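Local coordinates for ethanolamine utilization protein EutL (PDB 4TME), which forms part of the bacterial microcompartment shell for ethanolamine utilization and binds ethanolamine, which probably controls opening of its transport pore, at residues C122-C127 against L147-A152; A168-C173 against Q193-A198. All blocks are in the same frame, centred on the assembly; numbering follows the deposited sequence. Where two conformers were deposited one is given.

Contact 1. Residues C122-C127 against L147-A152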
ATOM      1  N   CYS C 122      15.201  -7.008  10.768  0.78 24.54           N
ATOM      2  CA  CYS C 122      15.292  -8.430  10.495  0.78 25.39           C
ATOM      3  C   CYS C 122      15.427  -8.682   9.000  0.78 24.77           C
ATOM      4  O   CYS C 122      15.081  -7.815   8.174  0.78 24.39           O
ATOM      5  CB  CYS C 122      14.062  -9.162  11.029  0.78 26.10           C
ATOM      6  SG  CYS C 122      12.533  -8.660  10.202  0.78 30.67           S
ATOM      7  N   TYR C 123      15.897  -9.875   8.651  1.00 24.33           N
ATOM      8  CA  TYR C 123      16.138 -10.201   7.258  1.00 23.74           C
ATOM      9  C   TYR C 123      15.958 -11.687   7.016  1.00 23.01           C
ATOM     10  O   TYR C 123      15.949 -12.497   7.947  1.00 25.16           O
ATOM     11  CB  TYR C 123      17.561  -9.797   6.849  1.00 23.56           C
ATOM     12  CG  TYR C 123      18.626 -10.495   7.663  1.00 24.87           C
ATOM     13  CD1 TYR C 123      19.093  -9.951   8.854  1.00 27.12           C
ATOM     14  CD2 TYR C 123      19.169 -11.698   7.246  1.00 26.77           C
ATOM     15  CE1 TYR C 123      20.065 -10.598   9.607  1.00 29.08           C
ATOM     16  CE2 TYR C 123      20.127 -12.344   7.986  1.00 29.56           C
ATOM     17  CZ  TYR C 123      20.578 -11.792   9.163  1.00 30.01           C
ATOM     18  OH  TYR C 123      21.545 -12.449   9.888  1.00 31.38           O
ATOM     19  N   TYR C 124      15.808 -12.013   5.744  1.00 22.42           N
ATOM     20  CA  TYR C 124      15.671 -13.392   5.261  1.00 23.30           C
ATOM     21  C   TYR C 124      16.813 -13.642   4.307  1.00 24.26           C
ATOM     22  O   TYR C 124      17.036 -12.846   3.399  1.00 25.62           O
ATOM     23  CB  TYR C 124      14.340 -13.545   4.551  1.00 23.14           C
ATOM     24  CG  TYR C 124      13.822 -14.955   4.243  1.00 23.48           C
ATOM     25  CD1 TYR C 124      13.661 -15.896   5.247  1.00 24.26           C
ATOM     26  CD2 TYR C 124      13.373 -15.274   2.956  1.00 23.70           C
ATOM     27  CE1 TYR C 124      13.138 -17.138   4.962  1.00 24.40           C
ATOM     28  CE2 TYR C 124      12.842 -16.525   2.665  1.00 24.22           C
ATOM     29  CZ  TYR C 124      12.717 -17.438   3.674  1.00 24.81           C
ATOM     30  OH  TYR C 124      12.155 -18.693   3.390  1.00 25.60           O
ATOM     31  N   ALA C 125      17.534 -14.729   4.513  1.00 24.53           N
ATOM     32  CA  ALA C 125      18.643 -15.089   3.641  1.00 26.40           C
ATOM     33  C   ALA C 125      18.607 -16.601   3.491  1.00 27.87           C
ATOM     34  O   ALA C 125      19.354 -17.329   4.152  1.00 30.11           O
ATOM     35  CB  ALA C 125      19.959 -14.621   4.213  1.00 28.33           C
ATOM     36  N   GLN C 126      17.681 -17.052   2.655  1.00 26.26           N
ATOM     37  CA  GLN C 126      17.313 -18.460   2.583  1.00 28.03           C
ATOM     38  C   GLN C 126      17.874 -19.050   1.308  1.00 28.05           C
ATOM     39  O   GLN C 126      17.628 -18.548   0.212  1.00 27.88           O
ATOM     40  CB  GLN C 126      15.790 -18.607   2.630  1.00 29.30           C
ATOM     41  CG  GLN C 126      15.260 -20.044   2.496  1.00 33.55           C
ATOM     42  CD  GLN C 126      15.514 -20.911   3.717  1.00 39.28           C
ATOM     43  OE1 GLN C 126      15.887 -20.425   4.789  1.00 39.45           O
ATOM     44  NE2 GLN C 126      15.319 -22.216   3.554  1.00 43.33           N
ATOM     45  N   CYS C 127      18.638 -20.120   1.455  1.00 28.70           N
ATOM     46  CA  CYS C 127      19.123 -20.835   0.306  1.00 32.94           C
ATOM     47  C   CYS C 127      18.074 -21.890  -0.028  1.00 32.49           C
ATOM     48  O   CYS C 127      17.847 -22.807   0.756  1.00 34.90           O
ATOM     49  CB  CYS C 127      20.480 -21.463   0.591  1.00 39.01           C
ATOM     50  SG  CYS C 127      21.199 -22.261  -0.855  1.00 46.45           S
ATOM     51  N   LEU C 147      18.197 -21.183  -5.529  1.00 26.51           N
ATOM     52  CA  LEU C 147      18.070 -19.727  -5.384  1.00 27.28           C
ATOM     53  C   LEU C 147      18.610 -19.248  -4.058  1.00 28.20           C
ATOM     54  O   LEU C 147      18.550 -19.967  -3.065  1.00 29.10           O
ATOM     55  CB  LEU C 147      16.597 -19.260  -5.461  1.00 28.31           C
ATOM     56  CG  LEU C 147      15.849 -19.316  -6.777  1.00 31.11           C
ATOM     57  CD1 LEU C 147      14.416 -18.974  -6.521  1.00 29.80           C
ATOM     58  CD2 LEU C 147      16.485 -18.360  -7.796  1.00 33.41           C
ATOM     59  N   ALA C 148      19.104 -18.003  -4.042  1.00 26.23           N
ATOM     60  CA  ALA C 148      19.205 -17.232  -2.823  1.00 25.41           C
ATOM     61  C   ALA C 148      17.978 -16.315  -2.744  1.00 23.88           C
ATOM     62  O   ALA C 148      17.748 -15.522  -3.637  1.00 24.72           O
ATOM     63  CB  ALA C 148      20.485 -16.410  -2.804  1.00 26.35           C
ATOM     64  N   TYR C 149      17.190 -16.472  -1.695  1.00 22.71           N
ATOM     65  CA  TYR C 149      15.974 -15.680  -1.466  1.00 20.74           C
ATOM     66  C   TYR C 149      16.314 -14.663  -0.386  1.00 22.23           C
ATOM     67  O   TYR C 149      16.463 -15.020   0.781  1.00 23.25           O
ATOM     68  CB  TYR C 149      14.837 -16.629  -1.069  1.00 21.33           C
ATOM     69  CG  TYR C 149      13.427 -16.052  -1.080  1.00 21.28           C
ATOM     70  CD1 TYR C 149      13.172 -14.696  -0.913  1.00 21.98           C
ATOM     71  CD2 TYR C 149      12.339 -16.904  -1.253  1.00 21.78           C
ATOM     72  CE1 TYR C 149      11.851 -14.201  -0.916  1.00 21.87           C
ATOM     73  CE2 TYR C 149      11.057 -16.440  -1.253  1.00 22.41           C
ATOM     74  CZ  TYR C 149      10.806 -15.100  -1.069  1.00 21.59           C
ATOM     75  OH  TYR C 149       9.512 -14.657  -1.071  1.00 22.28           O
ATOM     76  N   LEU C 150      16.527 -13.410  -0.814  1.00 20.47           N
ATOM     77  CA  LEU C 150      17.122 -12.366   0.029  1.00 21.47           C
ATOM     78  C   LEU C 150      16.102 -11.254   0.271  1.00 22.01           C
ATOM     79  O   LEU C 150      15.611 -10.659  -0.693  1.00 23.96           O
ATOM     80  CB  LEU C 150      18.365 -11.792  -0.651  1.00 21.12           C
ATOM     81  CG  LEU C 150      19.395 -12.837  -1.099  1.00 23.33           C
ATOM     82  CD1 LEU C 150      20.601 -12.178  -1.773  1.00 24.80           C
ATOM     83  CD2 LEU C 150      19.852 -13.699   0.066  1.00 25.25           C
ATOM     84  N   VAL C 151      15.772 -10.997   1.539  1.00 20.71           N
ATOM     85  CA  VAL C 151      14.800  -9.961   1.884  1.00 20.39           C
ATOM     86  C   VAL C 151      15.272  -9.168   3.098  1.00 20.87           C
ATOM     87  O   VAL C 151      15.729  -9.739   4.068  1.00 21.01           O
ATOM     88  CB  VAL C 151      13.409 -10.563   2.188  1.00 20.59           C
ATOM     89  CG1 VAL C 151      12.387  -9.452   2.459  1.00 20.96           C
ATOM     90  CG2 VAL C 151      12.938 -11.426   1.030  1.00 21.59           C
ATOM     91  N   ALA C 152      15.170  -7.845   3.023  1.00 20.99           N
ATOM     92  CA  ALA C 152      15.459  -6.991   4.169  1.00 20.07           C
ATOM     93  C   ALA C 152      14.720  -5.669   4.006  1.00 20.55           C
ATOM     94  O   ALA C 152      14.092  -5.428   2.982  1.00 21.08           O
ATOM     95  CB  ALA C 152      16.972  -6.755   4.298  1.00 21.21           C
TER
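Two straight pairs of backbone bonds and one edge-to-face ring contact join 122-127 to 147-152, adjacent antiparallel strands whose axes run at 175°. Tyr124 and Val151 form one hydrogen-bonded pair: Tyr124 N reaches Val151 O at 2.8 Å, and Val151 N returns to Tyr124 O at 2.9 Å, lying in the carbonyl plane on a lone pair. Gln126 and Tyr149 repeat the pattern two residues on, with Gln126 N to Tyr149 O at 3.0 Å. Between them, in the non-hydrogen-bonded pair of Ala125 and Leu150, the CA of Leu150 points its hydrogen at Tyr124 O, 3.4 Å away.

On the sheet face that carries Tyr124, Gln126, Tyr149 and Val151, the Tyr124 ring directs its CD2-CE2 edge at one face of the Tyr149 ring. CE2 stands 3.8 Å from Tyr149 CG, and the planes meet at 78°, a T-shaped pair. Both have CG anti to the backbone N, but different chi2 rotations turn the rings across each other. CB of Gln126 lies over one face of the Tyr124 ring, while Tyr124 CB packs on Val151 CB at 3.9 Å.

The ring ends are fixed by helix 44-57: Tyr124 OH is hydrogen-bonded to Thr49 OG1, and Tyr149 OH to Asp45 OD1. Asp45 lines both ethanolamine pockets and Val151 one of them, its side chain about 4 Å from a bound ethanolamine. Tyr149 is second shell through Asp45, and Tyr124 through Val151 and the ring of Phe112, another pocket residue. On the opposite sheet face, Leu150 CD2 reaches Ala125 CB at 4.2 Å. Helix 44-57 packs on the tyrosine face and helix 193-212 on that of Ala148 and Leu150; strand 185-191 extends the sheet on one side and 112-114, bonded through Val113 to Tyr123, on the other.

Contact 2. Residues A168-C173 against Q193-A198; sequences ADVEMC and QSACKA
The backbone of 168-173 leaves a helix at Ala168, bends through an inverse gamma turn centred on Asp169 (phi -80°, psi 72°) and enters strand 171-176, passing the first turns of helix 193-212 with its nearest CA pair, Ala168 and Ala195, 5.3 Å apart. This is packing of a helix-to-strand turn against a helix, at one end of the alpha/beta BMC domain. The turn is closed by a weak bond from Val170 N to Ala168 O, 2.8 Å long, and it lets Ala168 and Val170 both direct their CB toward the helix while the carboxylate of Asp169 leads away from it.

Ala195 is the meeting point. Its CB lies 3.5 Å from Asp169 O and 3.9 Å from Val170 CG1, so the methyl sits beside the backbone of the turn as well as its valine. One helical turn further on, the CB atoms of Ala198 and Ala168 meet tip to tip at 4.0 Å. With methyl groups at these positions the backbones can come close, and the buried area is a modest 175 Å².

Val170 is set by chi1 -66°, which places CG1 anti to its own carbonyl carbon and against the helix backbone; the same side chain also touches Leu189 of strand 185-191. That strand pairs with 171-176 through backbone bonds of Glu171 with Thr190 and Cys173 with Leu188. At the helix start, Ser192 OG accepts a hydrogen bond from Ala195 N. Two methyl carbons approach the Ala195 carbonyl oxygen from the same general side, Ala168 CB at 3.3 Å and Val170 CG1 at 3.5 Å.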
ATOM      1  N   ALA C 168      29.550 -13.489  -4.791  1.00 36.16           N
ATOM      2  CA  ALA C 168      29.185 -14.823  -5.223  1.00 39.04           C
ATOM      3  C   ALA C 168      28.930 -14.849  -6.715  1.00 39.21           C
ATOM      4  O   ALA C 168      28.502 -13.851  -7.293  1.00 37.32           O
ATOM      5  CB  ALA C 168      27.952 -15.287  -4.456  1.00 39.59           C
ATOM      6  N   ASP C 169      29.179 -15.999  -7.327  1.00 40.23           N
ATOM      7  CA  ASP C 169      28.919 -16.189  -8.746  1.00 41.37           C
ATOM      8  C   ASP C 169      27.436 -16.453  -8.963  1.00 38.15           C
ATOM      9  O   ASP C 169      27.022 -17.585  -9.258  1.00 38.84           O
ATOM     10  CB  ASP C 169      29.759 -17.350  -9.303  1.00 49.51           C
ATOM     11  CG  ASP C 169      29.770 -17.387 -10.825  1.00 60.74           C
ATOM     12  OD1 ASP C 169      29.288 -16.417 -11.444  1.00 60.88           O
ATOM     13  OD2 ASP C 169      30.274 -18.381 -11.403  1.00 70.27           O
ATOM     14  N   VAL C 170      26.641 -15.400  -8.793  1.00 36.29           N
ATOM     15  CA  VAL C 170      25.187 -15.477  -8.910  1.00 35.92           C
ATOM     16  C   VAL C 170      24.620 -14.458  -9.903  1.00 36.48           C
ATOM     17  O   VAL C 170      25.251 -13.429 -10.199  1.00 38.74           O
ATOM     18  CB  VAL C 170      24.508 -15.260  -7.539  1.00 35.02           C
ATOM     19  CG1 VAL C 170      24.848 -16.422  -6.600  1.00 35.41           C
ATOM     20  CG2 VAL C 170      24.906 -13.920  -6.940  1.00 36.24           C
ATOM     21  N   GLU C 171      23.437 -14.775 -10.426  1.00 34.41           N
ATOM     22  CA  GLU C 171      22.721 -13.949 -11.389  1.00 35.81           C
ATOM     23  C   GLU C 171      21.444 -13.419 -10.778  1.00 34.18           C
ATOM     24  O   GLU C 171      20.768 -14.110 -10.020  1.00 33.64           O
ATOM     25  CB  GLU C 171      22.355 -14.738 -12.645  1.00 42.47           C
ATOM     26  CG  GLU C 171      23.519 -15.407 -13.353  1.00 54.42           C
ATOM     27  CD  GLU C 171      23.062 -16.181 -14.573  1.00 65.16           C
ATOM     28  OE1 GLU C 171      22.672 -17.366 -14.425  1.00 68.68           O
ATOM     29  OE2 GLU C 171      23.079 -15.597 -15.677  1.00 69.10           O
ATOM     30  N   MET C 172      21.110 -12.189 -11.134  1.00 34.23           N
ATOM     31  CA  MET C 172      19.865 -11.561 -10.750  1.00 35.86           C
ATOM     32  C   MET C 172      18.713 -12.203 -11.525  1.00 35.87           C
ATOM     33  O   MET C 172      18.779 -12.306 -12.758  1.00 37.64           O
ATOM     34  CB  MET C 172      19.968 -10.056 -11.028  1.00 39.27           C
ATOM     35  CG  MET C 172      18.687  -9.271 -10.925  1.00 41.17           C
ATOM     36  SD  MET C 172      17.998  -9.348  -9.288  1.00 35.58           S
ATOM     37  CE  MET C 172      18.892  -8.096  -8.348  1.00 32.07           C
ATOM     38  N   CYS C 173      17.688 -12.683 -10.814  1.00 32.47           N
ATOM     39  CA  CYS C 173      16.495 -13.236 -11.454  1.00 31.93           C
ATOM     40  C   CYS C 173      15.264 -12.347 -11.303  1.00 34.68           C
ATOM     41  O   CYS C 173      14.558 -12.074 -12.279  1.00 40.13           O
ATOM     42  CB  CYS C 173      16.187 -14.615 -10.882  1.00 29.38           C
ATOM     43  SG  CYS C 173      17.498 -15.733 -11.205  1.00 33.56           S
ATOM     44  N   GLN C 193      24.531 -24.233  -5.813  1.00 38.07           N
ATOM     45  CA  GLN C 193      24.092 -24.207  -4.418  1.00 40.93           C
ATOM     46  C   GLN C 193      25.132 -23.511  -3.523  1.00 38.09           C
ATOM     47  O   GLN C 193      24.764 -22.749  -2.627  1.00 36.75           O
ATOM     48  CB  GLN C 193      23.801 -25.627  -3.920  1.00 50.97           C
ATOM     49  CG  GLN C 193      22.482 -26.150  -4.489  1.00 61.55           C
ATOM     50  CD  GLN C 193      22.143 -27.552  -4.046  1.00 71.76           C
ATOM     51  OE1 GLN C 193      22.801 -28.126  -3.176  1.00 74.47           O
ATOM     52  NE2 GLN C 193      21.108 -28.119  -4.652  1.00 75.87           N
ATOM     53  N   SER C 194      26.415 -23.737  -3.792  1.00 39.30           N
ATOM     54  CA  SER C 194      27.470 -23.109  -2.996  1.00 40.78           C
ATOM     55  C   SER C 194      27.502 -21.591  -3.254  1.00 38.35           C
ATOM     56  O   SER C 194      27.690 -20.802  -2.322  1.00 37.45           O
ATOM     57  CB  SER C 194      28.828 -23.768  -3.275  1.00 45.13           C
ATOM     58  OG  SER C 194      29.368 -23.408  -4.534  1.00 48.04           O
ATOM     59  N   ALA C 195      27.264 -21.174  -4.494  1.00 35.98           N
ATOM     60  CA  ALA C 195      27.220 -19.737  -4.799  1.00 34.86           C
ATOM     61  C   ALA C 195      26.014 -19.061  -4.163  1.00 33.24           C
ATOM     62  O   ALA C 195      26.115 -17.923  -3.698  1.00 31.72           O
ATOM     63  CB  ALA C 195      27.208 -19.504  -6.298  1.00 35.49           C
ATOM     64  N   CYS C 196      24.871 -19.740  -4.139  1.00 32.20           N
ATOM     65  CA  CYS C 196      23.689 -19.170  -3.489  1.00 31.14           C
ATOM     66  C   CYS C 196      23.927 -19.069  -1.980  1.00 30.94           C
ATOM     67  O   CYS C 196      23.556 -18.082  -1.361  1.00 30.31           O
ATOM     68  CB  CYS C 196      22.435 -19.994  -3.790  1.00 30.66           C
ATOM     69  SG  CYS C 196      21.875 -19.824  -5.513  1.00 32.89           S
ATOM     70  N   LYS C 197      24.591 -20.061  -1.395  1.00 31.94           N
ATOM     71  CA  LYS C 197      24.905 -19.991   0.031  1.00 33.42           C
ATOM     72  C   LYS C 197      25.869 -18.831   0.339  1.00 31.76           C
ATOM     73  O   LYS C 197      25.706 -18.107   1.335  1.00 31.77           O
ATOM     74  CB  LYS C 197      25.500 -21.315   0.505  1.00 39.98           C
ATOM     75  CG  LYS C 197      25.956 -21.309   1.956  1.00 49.36           C
ATOM     76  CD  LYS C 197      24.813 -20.986   2.910  1.00 58.10           C
ATOM     77  CE  LYS C 197      25.277 -21.022   4.365  1.00 65.56           C
ATOM     78  NZ  LYS C 197      24.247 -20.477   5.293  1.00 67.92           N
ATOM     79  N   ALA C 198      26.847 -18.628  -0.529  1.00 31.87           N
ATOM     80  CA  ALA C 198      27.796 -17.524  -0.354  1.00 31.89           C
ATOM     81  C   ALA C 198      27.045 -16.177  -0.463  1.00 31.15           C
ATOM     82  O   ALA C 198      27.368 -15.211   0.229  1.00 30.43           O
ATOM     83  CB  ALA C 198      28.891 -17.597  -1.370  1.00 33.84           C
TER

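How the contacts relate
Contacts 1 and 2 follow one another along the chain, and their centres are 12 Å apart. Both reach the same antiparallel sheet: 122-127 and 147-152 are neighbouring strands within it, whereas 168-173 turns into 171-176, one of its two edge strands within the chain, and 193-198 begins a helix packed on it. Cys196 makes the direct junction, its SG lying 3.6 Å from Leu147 C and 3.6 Å from Ala148 N. Cys127 SG adds a second touch, 3.9 Å from Cys196 CB. Ethanolamine meets Val151, near the far end of 147-152 from this junction, so contact 1 spans from ligand pocket to helix start, while contact 2 contributes no pocket residue.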